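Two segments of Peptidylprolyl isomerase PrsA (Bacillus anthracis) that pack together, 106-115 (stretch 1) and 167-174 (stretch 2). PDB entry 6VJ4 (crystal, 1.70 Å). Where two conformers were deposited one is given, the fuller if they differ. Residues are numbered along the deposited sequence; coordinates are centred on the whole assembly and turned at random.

Stretch 1 106-115: YKPEIKASHI
Stretch 2 167-174: EFETAAYK

Two polar contacts anchor this interface. Lys107 NZ donates a hydrogen bond to Glu169 OE2 at 2.8 Å, and the opposite charges make it a salt bridge. Tyr173 OH donates to the backbone oxygen Pro108 O at 2.7 Å. This acceptor lies at the edge of the tyrosine ring, near its plane.

Stretch 1 begins as an extended loop and becomes a strand at Ile110, which continues beyond Ile115. Lys107 has phi/psi -145/153, Pro108 -65/146 and Glu109 -62/137. In the strand residues phi runs from -152 to -115 and psi from 123 to 160. Glu167 to Ala172 are helical, near -60/-45, in a helix that begins earlier in the chain; Tyr173 is -75/-15 and Lys174 -81/-20. Backbone bonds include Ala172 N to Phe168 O at 2.9 Å, Tyr173 N to Glu169 O at 3.0 Å and Lys174 N to Ala171 O at 3.1 Å. The N-to-C directions of strand and helix differ by 106°, and their axes approach to 9.9 Å. In register, Ile110 CA is 8.0 Å from Tyr173 CA, and His114 CA is 9.7 Å from Phe168 CA.

Lys107 adopts m, t, t, t; with chi2 to chi4 all t the chain is extended, and its amine reaches the carboxylate. Glu169 (t, t, chi3 -27°) leaves the helix sideways, but its end comes nearer to stretch 1.

Tyr173 (chi1 -83°, m; chi2 -78°) loses the most surface to the other stretch, 103 Å². Its ring is held between two aliphatic groups. Lys107 CD lies 3.8 Å from the Tyr173 ring centroid over one face, and Ile110 CD1 lies 3.7 Å from the same centroid over the opposite face. Both are CH-pi contacts, 11° off the ring normal. Lysine thus serves twice, with its CD methylene over the ring and its charge at the tip. Pro108 CD adds a looser contact to Tyr173 CE1 at 4.2 Å.

Ile110 (p, t) is buried and points toward the helix. Its CG2 meets Tyr173 CE1 at 3.7 Å, and its CD1 packs on the methyl of Ala172, CB, at 3.9 Å.

Farther along the strand, Ala112 and His114 also point toward the helix, while Ser113 points away. This is the usual strand alternation. His114 (chi1 76°, p; chi2 141°) meets Phe168 (chi1 -178°, t; chi2 -83°) in an offset edge-to-face pair. The centroids are 5.5 Å apart, the planes are at 85°, and His114 ND1 is 3.7 Å from Phe168 CE2. Both imidazole nitrogens are hydrogen-bonded elsewhere in the structure, so the buried histidine is satisfied. In all, 421 Å² is buried, both sides summed.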

# COMPACT_ATOMS: atom_id res chain seq x y z
N TYR A 106 -17.86 3.72 -31.82
CA TYR A 106 -18.32 3.44 -33.21
C TYR A 106 -19.24 4.58 -33.62
O TYR A 106 -20.46 4.54 -33.36
CB TYR A 106 -19.00 2.08 -33.32
CG TYR A 106 -19.56 1.78 -34.68
CD1 TYR A 106 -18.73 1.58 -35.77
CD2 TYR A 106 -20.91 1.62 -34.86
CE1 TYR A 106 -19.24 1.26 -37.02
CE2 TYR A 106 -21.44 1.29 -36.10
CZ TYR A 106 -20.61 1.12 -37.19
OH TYR A 106 -21.15 0.81 -38.41
N LYS A 107 -18.62 5.60 -34.18
CA LYS A 107 -19.33 6.82 -34.64
C LYS A 107 -18.66 7.33 -35.90
O LYS A 107 -17.47 7.13 -36.12
CB LYS A 107 -19.25 7.92 -33.59
CG LYS A 107 -19.78 7.57 -32.22
CD LYS A 107 -19.76 8.76 -31.29
CE LYS A 107 -20.07 8.36 -29.86
NZ LYS A 107 -20.00 9.52 -28.95
N PRO A 108 -19.41 8.03 -36.76
CA PRO A 108 -18.82 8.61 -37.95
C PRO A 108 -17.79 9.68 -37.61
O PRO A 108 -17.93 10.34 -36.58
CB PRO A 108 -19.99 9.27 -38.69
CG PRO A 108 -21.10 9.37 -37.67
CD PRO A 108 -20.83 8.36 -36.58
N GLU A 109 -16.75 9.77 -38.44
CA GLU A 109 -15.79 10.89 -38.34
C GLU A 109 -16.60 12.16 -38.62
O GLU A 109 -17.46 12.13 -39.54
CB GLU A 109 -14.68 10.59 -39.35
CG GLU A 109 -13.42 11.39 -39.21
CD GLU A 109 -12.32 11.00 -40.18
OE1 GLU A 109 -12.48 10.01 -40.91
OE2 GLU A 109 -11.30 11.69 -40.20
N ILE A 110 -16.38 13.22 -37.85
CA ILE A 110 -17.13 14.49 -38.05
C ILE A 110 -16.16 15.65 -38.19
O ILE A 110 -15.02 15.57 -37.70
CB ILE A 110 -18.14 14.78 -36.93
CG1 ILE A 110 -17.49 14.70 -35.54
CG2 ILE A 110 -19.34 13.85 -37.03
CD1 ILE A 110 -18.36 15.29 -34.43
N LYS A 111 -16.63 16.68 -38.86
CA LYS A 111 -15.85 17.92 -38.96
C LYS A 111 -16.66 18.99 -38.23
O LYS A 111 -17.89 19.02 -38.38
CB LYS A 111 -15.59 18.32 -40.41
CG LYS A 111 -14.75 19.57 -40.56
CD LYS A 111 -14.35 19.84 -41.97
CE LYS A 111 -15.52 20.08 -42.90
NZ LYS A 111 -15.03 20.63 -44.20
N ALA A 112 -15.97 19.78 -37.44
CA ALA A 112 -16.67 20.86 -36.72
C ALA A 112 -15.76 22.06 -36.60
O ALA A 112 -14.51 21.93 -36.69
CB ALA A 112 -17.07 20.41 -35.34
N SER A 113 -16.39 23.19 -36.36
CA SER A 113 -15.65 24.41 -35.97
C SER A 113 -16.07 24.76 -34.55
O SER A 113 -17.17 24.38 -34.13
CB SER A 113 -15.90 25.58 -36.89
OG SER A 113 -15.51 25.26 -38.21
N HIS A 114 -15.24 25.52 -33.84
CA HIS A 114 -15.69 25.95 -32.50
C HIS A 114 -15.04 27.28 -32.15
O HIS A 114 -14.01 27.67 -32.79
CB HIS A 114 -15.42 24.93 -31.40
CG HIS A 114 -14.02 24.83 -30.91
ND1 HIS A 114 -13.72 24.66 -29.56
CD2 HIS A 114 -12.82 24.88 -31.55
CE1 HIS A 114 -12.40 24.59 -29.41
NE2 HIS A 114 -11.82 24.75 -30.61
N ILE A 115 -15.68 27.95 -31.21
CA ILE A 115 -15.14 29.16 -30.54
C ILE A 115 -15.06 28.81 -29.06
O ILE A 115 -16.10 28.41 -28.51
CB ILE A 115 -16.05 30.35 -30.81
CG1 ILE A 115 -16.14 30.60 -32.32
CG2 ILE A 115 -15.58 31.57 -30.02
CD1 ILE A 115 -17.16 31.59 -32.71
N GLU A 167 -17.27 15.94 -23.12
CA GLU A 167 -18.29 17.03 -23.09
C GLU A 167 -18.43 17.63 -24.49
O GLU A 167 -19.57 17.84 -24.95
CB GLU A 167 -17.90 18.13 -22.11
CG GLU A 167 -17.88 17.69 -20.66
CD GLU A 167 -16.64 16.94 -20.17
OE1 GLU A 167 -15.67 16.75 -20.94
OE2 GLU A 167 -16.65 16.55 -18.99
N PHE A 168 -17.31 17.90 -25.14
CA PHE A 168 -17.35 18.52 -26.48
C PHE A 168 -17.97 17.52 -27.47
O PHE A 168 -18.84 17.87 -28.25
CB PHE A 168 -15.95 18.86 -26.96
CG PHE A 168 -15.91 19.55 -28.29
CD1 PHE A 168 -15.97 18.82 -29.46
CD2 PHE A 168 -15.74 20.92 -28.37
CE1 PHE A 168 -15.92 19.46 -30.69
CE2 PHE A 168 -15.68 21.55 -29.60
CZ PHE A 168 -15.79 20.83 -30.76
N GLU A 169 -17.49 16.29 -27.39
CA GLU A 169 -17.94 15.23 -28.33
C GLU A 169 -19.44 15.01 -28.20
O GLU A 169 -20.10 14.87 -29.25
CB GLU A 169 -17.19 13.94 -28.05
CG GLU A 169 -17.67 12.80 -28.93
CD GLU A 169 -16.81 11.56 -28.91
OE1 GLU A 169 -15.58 11.67 -28.65
OE2 GLU A 169 -17.37 10.48 -29.15
N THR A 170 -19.94 14.93 -26.97
CA THR A 170 -21.38 14.65 -26.72
C THR A 170 -22.22 15.72 -27.41
O THR A 170 -23.21 15.39 -28.09
CB THR A 170 -21.68 14.55 -25.22
OG1 THR A 170 -20.99 13.38 -24.77
CG2 THR A 170 -23.16 14.45 -24.94
N ALA A 171 -21.81 16.98 -27.26
CA ALA A 171 -22.57 18.08 -27.87
C ALA A 171 -22.46 18.06 -29.40
O ALA A 171 -23.49 18.25 -30.08
CB ALA A 171 -22.06 19.40 -27.33
N ALA A 172 -21.25 17.85 -29.92
CA ALA A 172 -21.01 17.90 -31.37
C ALA A 172 -21.85 16.85 -32.10
O ALA A 172 -22.42 17.17 -33.15
CB ALA A 172 -19.53 17.70 -31.64
N TYR A 173 -21.93 15.66 -31.54
CA TYR A 173 -22.66 14.57 -32.26
C TYR A 173 -24.17 14.77 -32.18
O TYR A 173 -24.90 14.08 -32.95
CB TYR A 173 -22.22 13.21 -31.72
CG TYR A 173 -20.94 12.70 -32.33
CD1 TYR A 173 -20.95 12.14 -33.60
CD2 TYR A 173 -19.74 12.74 -31.66
CE1 TYR A 173 -19.81 11.60 -34.16
CE2 TYR A 173 -18.57 12.27 -32.24
CZ TYR A 173 -18.62 11.66 -33.48
OH TYR A 173 -17.48 11.17 -34.04
N LYS A 174 -24.65 15.64 -31.29
CA LYS A 174 -26.11 15.91 -31.24
C LYS A 174 -26.52 16.91 -32.32
O LYS A 174 -27.72 17.04 -32.59
CB LYS A 174 -26.50 16.41 -29.85
CG LYS A 174 -26.59 15.33 -28.79
CD LYS A 174 -27.34 15.77 -27.54
CE LYS A 174 -27.72 14.61 -26.64
NZ LYS A 174 -26.54 13.99 -25.99